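PDB 4K7C: aminopeptidase C from Lactobacillus rhamnosus, which probably removes amino-terminal residues from peptides, as a cysteine aminopeptidase of the papain-like bleomycin hydrolase type. Local coordinates for residues 81-86 / 92-97; 241-246 / 250-255. All blocks are in the same frame, centred on the assembly; numbering follows the deposited sequence. Where two conformers were deposited one is given.

Contact 1. Residues 81-86 / 92-97; sequences HGIQAQ and FELSQN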
loop_
_atom_site.group_PDB
_atom_site.type_symbol
_atom_site.label_atom_id
_atom_site.label_comp_id
_atom_site.label_asym_id
_atom_site.label_seq_id
_atom_site.Cartn_x
_atom_site.Cartn_y
_atom_site.Cartn_z
ATOM N N HIS A 81 8.245 -31.994 -14.367
ATOM C CA HIS A 81 6.884 -32.614 -14.510
ATOM C C HIS A 81 7.008 -34.183 -14.609
ATOM O O HIS A 81 6.161 -34.909 -14.112
ATOM C CB HIS A 81 6.071 -32.001 -15.653
ATOM C CG HIS A 81 5.867 -30.520 -15.535
ATOM N ND1 HIS A 81 5.584 -29.896 -14.336
ATOM C CD2 HIS A 81 5.923 -29.540 -16.464
ATOM C CE1 HIS A 81 5.470 -28.584 -14.547
ATOM N NE2 HIS A 81 5.712 -28.345 -15.817
ATOM N N GLY A 82 8.080 -34.657 -15.250
ATOM C CA GLY A 82 8.433 -36.069 -15.239
ATOM C C GLY A 82 8.623 -36.614 -13.829
ATOM O O GLY A 82 8.002 -37.605 -13.442
ATOM N N ILE A 83 9.387 -35.867 -13.018
ATOM C CA ILE A 83 9.634 -36.276 -11.637
ATOM C C ILE A 83 8.380 -36.318 -10.827
ATOM O O ILE A 83 8.105 -37.296 -10.026
ATOM C CB ILE A 83 10.655 -35.335 -10.974
ATOM C CG1 ILE A 83 11.996 -35.465 -11.669
ATOM C CG2 ILE A 83 10.789 -35.616 -9.483
ATOM C CD1 ILE A 83 13.047 -34.461 -11.179
ATOM N N GLN A 84 7.599 -35.251 -10.954
ATOM C CA GLN A 84 6.334 -35.124 -10.190
ATOM C C GLN A 84 5.398 -36.320 -10.473
ATOM O O GLN A 84 4.771 -36.810 -9.572
ATOM C CB GLN A 84 5.547 -33.852 -10.651
ATOM C CG GLN A 84 6.221 -32.532 -10.271
ATOM C CD GLN A 84 5.733 -31.301 -11.048
ATOM O OE1 GLN A 84 4.971 -31.372 -12.030
ATOM N NE2 GLN A 84 6.235 -30.200 -10.644
ATOM N N ALA A 85 5.276 -36.707 -11.728
ATOM C CA ALA A 85 4.402 -37.780 -12.091
ATOM C C ALA A 85 4.982 -39.133 -11.643
ATOM O O ALA A 85 4.326 -39.850 -10.884
ATOM C CB ALA A 85 4.093 -37.762 -13.591
ATOM N N GLN A 86 6.246 -39.383 -11.973
ATOM C CA GLN A 86 6.860 -40.689 -11.659
ATOM C C GLN A 86 6.997 -40.927 -10.143
ATOM O O GLN A 86 6.770 -42.021 -9.680
ATOM C CB GLN A 86 8.224 -40.792 -12.344
ATOM C CG GLN A 86 8.926 -42.139 -12.211
ATOM C CD GLN A 86 10.261 -42.228 -12.999
ATOM O OE1 GLN A 86 10.642 -41.323 -13.764
ATOM N NE2 GLN A 86 10.984 -43.333 -12.795
ATOM N N PHE A 92 6.944 -30.287 -7.341
ATOM C CA PHE A 92 8.386 -30.389 -7.081
ATOM C C PHE A 92 9.160 -29.437 -8.018
ATOM O O PHE A 92 8.764 -29.245 -9.196
ATOM C CB PHE A 92 8.867 -31.791 -7.360
ATOM C CG PHE A 92 10.358 -31.933 -7.146
ATOM C CD1 PHE A 92 10.904 -31.937 -5.871
ATOM C CD2 PHE A 92 11.199 -32.032 -8.240
ATOM C CE1 PHE A 92 12.292 -32.085 -5.675
ATOM C CE2 PHE A 92 12.576 -32.189 -8.031
ATOM C CZ PHE A 92 13.112 -32.157 -6.770
ATOM N N GLU A 93 10.180 -28.754 -7.493
ATOM C CA GLU A 93 11.013 -27.900 -8.345
ATOM C C GLU A 93 12.515 -28.275 -8.282
ATOM O O GLU A 93 13.012 -28.628 -7.238
ATOM C CB GLU A 93 10.941 -26.412 -7.966
ATOM C CG GLU A 93 9.947 -25.505 -8.604
ATOM C CD GLU A 93 10.138 -24.039 -8.136
ATOM O OE1 GLU A 93 9.853 -23.805 -6.951
ATOM O OE2 GLU A 93 10.700 -23.173 -8.884
ATOM N N LEU A 94 13.164 -28.184 -9.444
ATOM C CA LEU A 94 14.615 -28.281 -9.543
ATOM C C LEU A 94 15.235 -26.919 -9.380
ATOM O O LEU A 94 14.556 -25.879 -9.694
ATOM C CB LEU A 94 14.989 -28.885 -10.896
ATOM C CG LEU A 94 14.470 -30.312 -11.140
ATOM C CD1 LEU A 94 14.381 -30.753 -12.637
ATOM C CD2 LEU A 94 15.279 -31.311 -10.297
ATOM N N SER A 95 16.515 -26.892 -9.001
ATOM C CA SER A 95 17.223 -25.648 -8.787
ATOM C C SER A 95 17.587 -24.950 -10.103
ATOM O O SER A 95 18.492 -25.354 -10.804
ATOM C CB SER A 95 18.492 -25.887 -7.999
ATOM O OG SER A 95 19.234 -24.768 -7.779
ATOM N N GLN A 96 16.922 -23.828 -10.357
ATOM C CA GLN A 96 17.376 -22.968 -11.479
ATOM C C GLN A 96 18.643 -22.181 -11.205
ATOM O O GLN A 96 19.262 -21.754 -12.132
ATOM C CB GLN A 96 16.228 -22.030 -11.890
ATOM C CG GLN A 96 14.913 -22.746 -12.031
ATOM C CD GLN A 96 14.067 -22.740 -10.818
ATOM O OE1 GLN A 96 14.502 -22.401 -9.704
ATOM N NE2 GLN A 96 12.810 -23.247 -10.986
ATOM N N ASN A 97 19.022 -21.985 -9.937
ATOM C CA ASN A 97 20.230 -21.331 -9.579
ATOM C C ASN A 97 21.437 -22.264 -9.952
ATOM O O ASN A 97 22.437 -21.758 -10.410
ATOM C CB ASN A 97 20.261 -20.972 -8.151
ATOM C CG ASN A 97 21.391 -20.033 -7.814
ATOM O OD1 ASN A 97 21.952 -19.342 -8.698
ATOM N ND2 ASN A 97 21.692 -19.923 -6.558
#
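At the C-terminal end of helix 70-87, the long helix whose first turn carries the nucleophilic cysteine in papain-like peptidases, Ile83 and Gln84 meet Phe92 and Leu94 on the segment leading into helix 96-117. The polar half of the contact is one bond: Gln84 NE2 donates to Phe92 O at 3.1 Å. It arrives in the carbonyl plane on a lone pair but is bent, with an angle of 139° at the hydrogen. Arg80 NH1 also bonds Phe92 O, so two side chains grip this backbone oxygen. The other end of the amide is taken as well, His81 ND1 giving a nearly straight bond of 2.8 Å to Gln84 OE1, which lies in the imidazole plane. Beside it lies the apolar half. Phe92 turns its ring away from its own backbone N (chi1 178°) and lays it against Ile83, whose CG2 comes obliquely to Phe92 CD2 at 3.8 Å. Ile83 CD1 sits 3.9 Å from Phe92 CE2 and meets Leu94 CD2 tip to tip at 4.0 Å. Phe248 of helix 245-253 packs on both Phe92 and Leu94. Replacing Gln84 by a leucine would probably leave His81 ND1 without its acceptor and Phe92 O with one donor fewer. Bonded at both ends, the Gln84 amide has its rotation fixed, oxygen toward the imidazole and nitrogen toward the carbonyl. With ND1 donating to Gln84 and NE2 bonded to the Glu384 carboxylate, the His81 imidazole may be doubly protonated and positively charged.

Contact 2. Residues 241-246 / 250-255; sequences RELTPQ and KKYVGW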
loop_
_atom_site.group_PDB
_atom_site.type_symbol
_atom_site.label_atom_id
_atom_site.label_comp_id
_atom_site.label_asym_id
_atom_site.label_seq_id
_atom_site.Cartn_x
_atom_site.Cartn_y
_atom_site.Cartn_z
ATOM N N ARG A 241 20.117 -41.046 0.376
ATOM C CA ARG A 241 21.344 -40.500 0.890
ATOM C C ARG A 241 22.553 -40.460 -0.029
ATOM O O ARG A 241 22.666 -41.266 -0.937
ATOM C CB ARG A 241 21.652 -41.202 2.202
ATOM C CG ARG A 241 20.500 -40.958 3.215
ATOM C CD ARG A 241 20.800 -41.611 4.484
ATOM N NE ARG A 241 21.604 -40.728 5.300
ATOM C CZ ARG A 241 21.981 -41.087 6.524
ATOM N NH1 ARG A 241 22.735 -40.279 7.233
ATOM N NH2 ARG A 241 21.581 -42.260 7.009
ATOM N N GLU A 242 23.405 -39.465 0.178
ATOM C CA GLU A 242 24.657 -39.325 -0.540
ATOM C C GLU A 242 24.540 -39.320 -2.098
ATOM O O GLU A 242 25.317 -39.908 -2.833
ATOM C CB GLU A 242 25.538 -40.470 -0.098
ATOM C CG GLU A 242 25.658 -40.498 1.408
ATOM C CD GLU A 242 27.053 -40.791 1.758
ATOM O OE1 GLU A 242 27.745 -39.808 2.117
ATOM O OE2 GLU A 242 27.438 -41.972 1.548
ATOM N N LEU A 243 23.521 -38.646 -2.573
ATOM C CA LEU A 243 23.365 -38.376 -3.996
ATOM C C LEU A 243 24.402 -37.327 -4.424
ATOM O O LEU A 243 24.888 -36.507 -3.611
ATOM C CB LEU A 243 21.955 -37.906 -4.255
ATOM C CG LEU A 243 20.781 -38.873 -4.133
ATOM C CD1 LEU A 243 19.473 -38.126 -4.048
ATOM C CD2 LEU A 243 20.770 -39.804 -5.315
ATOM N N THR A 244 24.749 -37.360 -5.741
ATOM C CA THR A 244 25.437 -36.264 -6.369
ATOM C C THR A 244 24.423 -35.604 -7.358
ATOM O O THR A 244 23.355 -36.202 -7.662
ATOM C CB THR A 244 26.719 -36.658 -7.066
ATOM O OG1 THR A 244 26.381 -37.225 -8.340
ATOM C CG2 THR A 244 27.532 -37.588 -6.241
ATOM N N PRO A 245 24.767 -34.415 -7.910
ATOM C CA PRO A 245 23.904 -33.816 -8.961
ATOM C C PRO A 245 23.741 -34.766 -10.139
ATOM O O PRO A 245 22.669 -34.886 -10.744
ATOM C CB PRO A 245 24.646 -32.508 -9.299
ATOM C CG PRO A 245 25.228 -32.102 -7.953
ATOM C CD PRO A 245 25.764 -33.441 -7.431
ATOM N N GLN A 246 24.797 -35.502 -10.451
ATOM C CA GLN A 246 24.716 -36.467 -11.547
ATOM C C GLN A 246 23.956 -37.735 -11.243
ATOM O O GLN A 246 23.151 -38.122 -12.055
ATOM C CB GLN A 246 26.093 -36.694 -12.168
ATOM C CG GLN A 246 26.674 -35.347 -12.613
ATOM C CD GLN A 246 27.893 -35.477 -13.466
ATOM O OE1 GLN A 246 29.038 -35.312 -13.006
ATOM N NE2 GLN A 246 27.670 -35.833 -14.720
ATOM N N LYS A 250 20.388 -38.890 -13.020
ATOM C CA LYS A 250 20.225 -40.238 -13.580
ATOM C C LYS A 250 19.033 -40.973 -12.958
ATOM O O LYS A 250 18.292 -41.614 -13.650
ATOM C CB LYS A 250 21.555 -41.027 -13.465
ATOM C CG LYS A 250 22.701 -40.434 -14.307
ATOM C CD LYS A 250 24.024 -41.238 -14.199
ATOM C CE LYS A 250 24.776 -41.246 -15.530
ATOM N NZ LYS A 250 25.681 -40.093 -15.501
ATOM N N LYS A 251 18.810 -40.838 -11.651
ATOM C CA LYS A 251 17.748 -41.576 -10.957
ATOM C C LYS A 251 16.357 -40.972 -11.062
ATOM O O LYS A 251 15.396 -41.705 -11.346
ATOM C CB LYS A 251 18.124 -41.796 -9.498
ATOM C CG LYS A 251 17.073 -42.490 -8.653
ATOM C CD LYS A 251 17.606 -42.925 -7.307
ATOM C CE LYS A 251 16.494 -43.441 -6.390
ATOM N NZ LYS A 251 17.081 -43.759 -5.057
ATOM N N TYR A 252 16.274 -39.653 -10.934
ATOM C CA TYR A 252 14.980 -38.976 -10.854
ATOM C C TYR A 252 14.469 -38.478 -12.194
ATOM O O TYR A 252 13.256 -38.420 -12.388
ATOM C CB TYR A 252 14.997 -37.884 -9.714
ATOM C CG TYR A 252 15.052 -38.455 -8.388
ATOM C CD1 TYR A 252 13.856 -38.803 -7.701
ATOM C CD2 TYR A 252 16.284 -38.713 -7.753
ATOM C CE1 TYR A 252 13.927 -39.388 -6.431
ATOM C CE2 TYR A 252 16.358 -39.300 -6.470
ATOM C CZ TYR A 252 15.169 -39.651 -5.833
ATOM O OH TYR A 252 15.184 -40.257 -4.564
ATOM N N VAL A 253 15.381 -38.220 -13.137
ATOM C CA VAL A 253 14.977 -37.816 -14.468
ATOM C C VAL A 253 15.241 -38.943 -15.456
ATOM O O VAL A 253 14.315 -39.418 -16.125
ATOM C CB VAL A 253 15.676 -36.489 -14.900
ATOM C CG1 VAL A 253 15.121 -36.004 -16.250
ATOM C CG2 VAL A 253 15.353 -35.374 -13.911
ATOM N N GLY A 254 16.493 -39.347 -15.620
ATOM C CA GLY A 254 16.756 -40.579 -16.353
ATOM C C GLY A 254 16.728 -40.480 -17.873
ATOM O O GLY A 254 16.753 -41.518 -18.558
ATOM N N TRP A 255 16.763 -39.250 -18.428
ATOM C CA TRP A 255 16.779 -39.049 -19.863
ATOM C C TRP A 255 18.156 -39.255 -20.471
ATOM O O TRP A 255 19.148 -39.131 -19.797
ATOM C CB TRP A 255 16.328 -37.619 -20.184
ATOM C CG TRP A 255 15.005 -37.274 -19.745
ATOM C CD1 TRP A 255 14.113 -38.054 -19.137
ATOM C CD2 TRP A 255 14.374 -35.979 -19.889
ATOM N NE1 TRP A 255 12.949 -37.365 -18.892
ATOM C CE2 TRP A 255 13.102 -36.077 -19.339
ATOM C CE3 TRP A 255 14.781 -34.779 -20.441
ATOM C CZ2 TRP A 255 12.198 -34.980 -19.298
ATOM C CZ3 TRP A 255 13.884 -33.682 -20.411
ATOM C CH2 TRP A 255 12.605 -33.823 -19.857
#
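The Tyr252 ring is met obliquely by Leu243, whose CD1 lies 4.1 Å from Tyr252 CE2, the two side chains crossing at about a right angle. Beyond the two segments the same ring stacks on Phe248, meets Phe228 edge-to-face and touches Phe87 with the planes at about 45°. The second flat group, the Trp255 indole, carries Val253 CG1 on one face, 3.5 Å above its plane and offset toward the rim. With CG beside its own backbone N (chi1 -69°), the Tyr252 ring stands out from the helix, its CE2 corner near Leu243. Its hydroxyl bonds Asp240 OD2, the oxygen that also takes the salt bridge from Lys251 NZ, which ties the tyrosine's polar end to strand 237-243. Between the backbones, Lys250 N donates to Gln246 O at 3.0 Å, nearly straight at 168°. This is an ordinary helical i to i+4 bond, leading into the wider pi-type turn of residues 250-253. Thr244 is the N-cap, its side chain capping a backbone N just beyond Gln246, while Thr247 OG1 bonds back to Thr244 N. The whole is a strand-to-helix junction, opened by reciprocal capping as in a capping box, with an aromatic cluster joining helix 245-253 to the hairpin 226-231/237-243.

In the fold
Contact 1 closes before contact 2 opens along the chain, yet their centres are only 12 Å apart. They touch directly: Ile83 CG1 packs against Tyr252 O at 3.3 Å, and Ile83 CD1 against Val253 CG2 at 3.7 Å. Phe248 serves both, lying on Phe92 and Leu94 in contact 1 and stacking with Tyr252 in contact 2. Helix 245-253 packs on helix 70-87 through Val253 and on the hairpin 226-231/237-243 through Tyr252. Contact 1 sits at the end of helix 70-87 remote from the probable nucleophile. Contact 2 lies farther out, about 25 Å from the chain centre to its own centre, and its Arg241 forms a salt bridge with Asp375 of a second subunit.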